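Local coordinates for protein tricorn protease (Thermoplasma acidophilum, PDB 1K32) that hydrolyses peptide bonds as a serine protease and carries beta propellers that probably gate the passage of its peptide substrates, at residues 158-163 and 231-236; 164-169 and 194-199. All coordinates share one frame; numbering follows the deposited sequence.

Contact 1: residues 158-163 and 231-236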
# COMPACT_ATOMS: atom_id res chain seq x y z
N LEU A 158 -60.92 -3.61 46.55
CA LEU A 158 -62.15 -2.91 46.82
C LEU A 158 -62.24 -2.73 48.33
O LEU A 158 -61.57 -3.44 49.09
CB LEU A 158 -63.34 -3.71 46.32
CG LEU A 158 -63.22 -4.26 44.90
CD1 LEU A 158 -64.43 -5.14 44.59
CD2 LEU A 158 -63.10 -3.12 43.89
N PHE A 159 -63.06 -1.79 48.77
CA PHE A 159 -63.21 -1.55 50.19
C PHE A 159 -64.69 -1.58 50.54
O PHE A 159 -65.50 -0.95 49.88
CB PHE A 159 -62.62 -0.20 50.58
CG PHE A 159 -61.15 -0.08 50.33
CD1 PHE A 159 -60.66 0.02 49.04
CD2 PHE A 159 -60.25 -0.08 51.39
CE1 PHE A 159 -59.28 0.12 48.80
CE2 PHE A 159 -58.88 0.02 51.17
CZ PHE A 159 -58.39 0.12 49.87
N ALA A 160 -65.02 -2.34 51.57
CA ALA A 160 -66.40 -2.46 52.00
C ALA A 160 -66.44 -2.46 53.52
O ALA A 160 -65.73 -3.22 54.18
CB ALA A 160 -67.01 -3.75 51.47
N ASP A 161 -67.27 -1.59 54.08
CA ASP A 161 -67.41 -1.49 55.52
C ASP A 161 -66.05 -1.46 56.21
O ASP A 161 -65.85 -2.05 57.27
CB ASP A 161 -68.22 -2.69 56.02
CG ASP A 161 -69.52 -2.86 55.25
OD1 ASP A 161 -70.32 -1.91 55.23
OD2 ASP A 161 -69.72 -3.94 54.65
N GLY A 162 -65.11 -0.76 55.59
CA GLY A 162 -63.78 -0.66 56.16
C GLY A 162 -62.82 -1.78 55.81
O GLY A 162 -61.60 -1.59 55.87
N ARG A 163 -63.32 -2.96 55.45
CA ARG A 163 -62.40 -4.04 55.13
C ARG A 163 -62.01 -4.13 53.66
O ARG A 163 -62.80 -3.85 52.77
CB ARG A 163 -62.93 -5.39 55.63
CG ARG A 163 -64.41 -5.61 55.51
CD ARG A 163 -64.75 -6.99 56.02
NE ARG A 163 -66.14 -7.34 55.77
CZ ARG A 163 -66.61 -8.58 55.77
NH1 ARG A 163 -67.90 -8.80 55.52
NH2 ARG A 163 -65.80 -9.61 56.00
N THR A 231 -72.03 -12.74 44.65
CA THR A 231 -72.08 -13.46 45.91
C THR A 231 -72.17 -12.41 47.01
O THR A 231 -72.03 -11.22 46.73
CB THR A 231 -70.80 -14.30 46.18
OG1 THR A 231 -69.67 -13.42 46.30
CG2 THR A 231 -70.56 -15.31 45.04
N ASP A 232 -72.42 -12.83 48.25
CA ASP A 232 -72.45 -11.87 49.33
C ASP A 232 -70.98 -11.69 49.71
O ASP A 232 -70.12 -12.40 49.17
CB ASP A 232 -73.26 -12.38 50.53
CG ASP A 232 -72.85 -13.77 50.98
OD1 ASP A 232 -71.64 -14.06 51.08
OD2 ASP A 232 -73.76 -14.57 51.27
N LEU A 233 -70.67 -10.78 50.63
CA LEU A 233 -69.29 -10.54 51.03
C LEU A 233 -68.61 -11.73 51.69
O LEU A 233 -67.45 -11.65 52.09
CB LEU A 233 -69.21 -9.31 51.93
CG LEU A 233 -69.60 -8.01 51.23
CD1 LEU A 233 -69.41 -6.83 52.19
CD2 LEU A 233 -68.76 -7.82 49.98
N ASP A 234 -69.33 -12.83 51.78
CA ASP A 234 -68.82 -14.06 52.39
C ASP A 234 -68.56 -15.08 51.28
O ASP A 234 -68.17 -16.21 51.55
CB ASP A 234 -69.86 -14.60 53.36
CG ASP A 234 -69.24 -15.32 54.53
OD1 ASP A 234 -68.68 -16.43 54.33
OD2 ASP A 234 -69.32 -14.77 55.65
N GLY A 235 -68.81 -14.69 50.04
CA GLY A 235 -68.61 -15.59 48.93
C GLY A 235 -69.73 -16.60 48.78
O GLY A 235 -69.64 -17.51 47.96
N LYS A 236 -70.78 -16.45 49.58
CA LYS A 236 -71.92 -17.37 49.54
C LYS A 236 -73.09 -16.83 48.71
O LYS A 236 -73.05 -15.70 48.21
CB LYS A 236 -72.42 -17.64 50.96
CG LYS A 236 -71.35 -18.08 51.94
CD LYS A 236 -70.74 -19.41 51.55
CE LYS A 236 -69.65 -19.81 52.52
NZ LYS A 236 -68.91 -21.00 52.02
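Leu-233 reaches out of one turn to meet Ala-160 at the start of another, its CD1 lying 4.0 Å from Ala-160 CB. The turns belong to successive blades of the N-terminal beta propeller: residues 160-163 form the type I' turn of a tight hairpin, closed by Ala-160 N to Arg-163 O and Arg-163 N to Ala-160 O, while the type I turn 232-235 begins the connection between the last two strands of the next blade. The contact illustrates how one aliphatic side chain can bridge two neighbouring blades, alongside other packing at the seam. Leu-233 sets CG anti to its carbonyl carbon (chi1 -65°), which projects the isobutyl group toward the hairpin. There Ile-216 and Ile-189, one from each blade, also touch it, and Ile-211 packs on Ala-160; this is the compact, buried part.

Toward solvent the packing thins and turns polar. Asp-161 brings OD2 to 3.8 Å from the same Leu-233 CD1, a van der Waals approach, while its OD1 makes a weak hydrogen bond to His-214. Arg-163 stretches its chain out from CG to NE and sets NH1 3.9 Å from Leu-233 CB, its guanidinium steadied by a hydrogen bond from NH2 to the carbonyl of Glu-190. The opposite charge of Asp-234 stays apart, OD2 lying 6.1 Å from Arg-163 NH1.

The second turn carries its own bracing. Lys-236 N donates to Asp-232 OD1 over 2.9 Å from above the carboxylate plane, and Asp-232 O is gripped on opposite faces by Thr-231 OG1 and Gly-235 N. With no hydrogen bond across the two segments, the contact between them rests on van der Waals packing around Leu-233, and any pull between Arg-163 and Asp-234 is likely to be weak and long-range.

Contact 2: residues 164-169 and 194-199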
# COMPACT_ATOMS: atom_id res chain seq x y z
N ARG A 164 -60.76 -4.53 53.44
CA ARG A 164 -60.21 -4.65 52.10
C ARG A 164 -60.62 -5.95 51.40
O ARG A 164 -60.59 -7.02 52.00
CB ARG A 164 -58.68 -4.57 52.16
CG ARG A 164 -58.14 -3.40 53.00
CD ARG A 164 -56.65 -3.17 52.73
NE ARG A 164 -55.84 -3.05 53.94
CZ ARG A 164 -55.85 -3.94 54.93
NH1 ARG A 164 -55.08 -3.78 55.99
NH2 ARG A 164 -56.65 -4.99 54.85
N VAL A 165 -61.01 -5.83 50.13
CA VAL A 165 -61.39 -6.99 49.32
C VAL A 165 -60.31 -7.08 48.24
O VAL A 165 -60.04 -6.12 47.52
CB VAL A 165 -62.77 -6.81 48.65
CG1 VAL A 165 -63.14 -8.10 47.91
CG2 VAL A 165 -63.82 -6.49 49.69
N ILE A 166 -59.68 -8.24 48.14
CA ILE A 166 -58.60 -8.39 47.19
C ILE A 166 -58.86 -9.39 46.08
O ILE A 166 -59.23 -10.53 46.32
CB ILE A 166 -57.30 -8.74 47.93
CG1 ILE A 166 -56.91 -7.54 48.82
CG2 ILE A 166 -56.19 -9.10 46.94
CD1 ILE A 166 -55.78 -7.79 49.78
N GLY A 167 -58.70 -8.90 44.86
CA GLY A 167 -58.87 -9.74 43.70
C GLY A 167 -57.49 -10.13 43.21
O GLY A 167 -56.64 -9.26 42.93
N ARG A 168 -57.25 -11.44 43.13
CA ARG A 168 -55.98 -11.96 42.67
C ARG A 168 -56.16 -12.54 41.27
O ARG A 168 -57.06 -13.35 41.06
CB ARG A 168 -55.48 -13.07 43.60
CG ARG A 168 -54.94 -12.56 44.92
CD ARG A 168 -54.51 -13.70 45.81
NE ARG A 168 -53.61 -13.21 46.86
CZ ARG A 168 -52.95 -13.98 47.72
NH1 ARG A 168 -52.15 -13.40 48.61
NH2 ARG A 168 -53.08 -15.31 47.70
N ASN A 169 -55.30 -12.12 40.34
CA ASN A 169 -55.34 -12.59 38.95
C ASN A 169 -56.69 -12.36 38.31
O ASN A 169 -57.09 -13.07 37.38
CB ASN A 169 -55.02 -14.09 38.90
CG ASN A 169 -53.80 -14.43 39.71
OD1 ASN A 169 -53.84 -15.29 40.58
ND2 ASN A 169 -52.70 -13.77 39.43
N GLY A 194 -56.27 -6.85 59.25
CA GLY A 194 -55.02 -7.52 58.96
C GLY A 194 -55.14 -9.00 58.63
O GLY A 194 -54.21 -9.58 58.10
N ALA A 195 -56.28 -9.60 58.95
CA ALA A 195 -56.51 -11.03 58.70
C ALA A 195 -57.42 -11.22 57.48
O ALA A 195 -58.45 -10.56 57.35
CB ALA A 195 -57.14 -11.68 59.92
N PHE A 196 -57.05 -12.14 56.60
CA PHE A 196 -57.84 -12.38 55.40
C PHE A 196 -58.30 -13.81 55.20
O PHE A 196 -57.66 -14.75 55.63
CB PHE A 196 -57.07 -11.93 54.16
CG PHE A 196 -56.81 -10.46 54.10
CD1 PHE A 196 -55.89 -9.87 54.95
CD2 PHE A 196 -57.50 -9.66 53.19
CE1 PHE A 196 -55.64 -8.50 54.90
CE2 PHE A 196 -57.26 -8.29 53.13
CZ PHE A 196 -56.33 -7.71 53.99
N LYS A 197 -59.42 -13.94 54.50
CA LYS A 197 -60.01 -15.22 54.19
C LYS A 197 -60.34 -15.26 52.69
O LYS A 197 -60.76 -14.26 52.12
CB LYS A 197 -61.29 -15.40 55.01
CG LYS A 197 -62.17 -16.55 54.56
CD LYS A 197 -63.47 -16.58 55.36
CE LYS A 197 -64.33 -17.77 54.96
NZ LYS A 197 -65.64 -17.78 55.69
N LYS A 198 -60.13 -16.41 52.07
CA LYS A 198 -60.44 -16.57 50.65
C LYS A 198 -61.94 -16.87 50.56
O LYS A 198 -62.41 -17.87 51.11
CB LYS A 198 -59.63 -17.74 50.08
CG LYS A 198 -59.71 -17.92 48.58
CD LYS A 198 -58.84 -19.09 48.15
CE LYS A 198 -59.31 -20.38 48.84
NZ LYS A 198 -58.46 -21.53 48.49
N ILE A 199 -62.71 -16.01 49.90
CA ILE A 199 -64.16 -16.22 49.80
C ILE A 199 -64.70 -16.68 48.45
O ILE A 199 -65.76 -17.30 48.38
CB ILE A 199 -64.96 -14.95 50.22
CG1 ILE A 199 -64.41 -13.72 49.50
CG2 ILE A 199 -64.91 -14.77 51.74
CD1 ILE A 199 -65.27 -12.48 49.70
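Matching first torsions bring Phe-196 and Ile-166 together: each has its gamma carbon (CG and CG1) anti to the carbonyl carbon, with chi1 -65°, and the ring of one meets the CD1 methyl of the other. They lie on the fourth and second strands of a four-stranded antiparallel propeller blade, so the contact spans the third strand, 186-192, which hydrogen-bonds to the backbone of Arg-164 and Ile-166. The two strands flanking it, 163-168 and 195-200, run parallel to each other, with Arg-164 CA opposite Phe-196 CA at 8.7 Å. Here side chains from strands two apart meet across one face of the sheet.

Ring and isoleucine chain cross at about a right angle, and Ile-166 CD1 sits 3.7 Å from Phe-196 CE2. That same ring atom lies 3.7 Å from Arg-164 O. Leu-151 and Pro-1011 touch both apolar residues, so this face of the blade is covered partly by a loop and partly by helix 1011-1015, near the C-terminus. With an alanine at Phe-196, Ile-166 CD1 would probably lose its apolar mate from the outer strand, and a gap would be likely to open beneath Pro-1011.

Arg-164 completes the row. Its chain bends at chi3 (-131°) and leaves the guanidinium and ring planes about 25° apart in the model; the approach of NH2 to the ring is implausibly short, so its exact position is doubtful. The same NH2 also forms a salt bridge to Glu-190 OE2 on the intervening strand. Glu-190 OE1 accepts from the backbone N of Gly-194, so one carboxylate holds both Arg-164 and the turn leading into strand 195-200. Closer to the backbone, Arg-164 CB rests 4.1 Å from Phe-196 CE2.

Contacts 1 and 2 lie 9 Å apart, centre to centre, and share one blade: strand 156-160 leads through the hairpin of contact 1 into strand 163-168 of contact 2. A probable hydrogen bond from Val-165 N to Leu-158 O, 2.7 Å, joins those strands. Along the chain, contact 2 is nested inside the loop that contact 1 closes. Contact 2 works within a blade, whereas contact 1 joins that blade to the next. They meet again where Ile-199 CD1 packs 3.3 Å from Leu-233 O, and Lys-197 NZ lies 3.6 Å from Asp-234 OD1, a long and weak charge approach. Helix 1011-1015 reaches contact 2, linking this propeller blade to the C-terminal part of the chain.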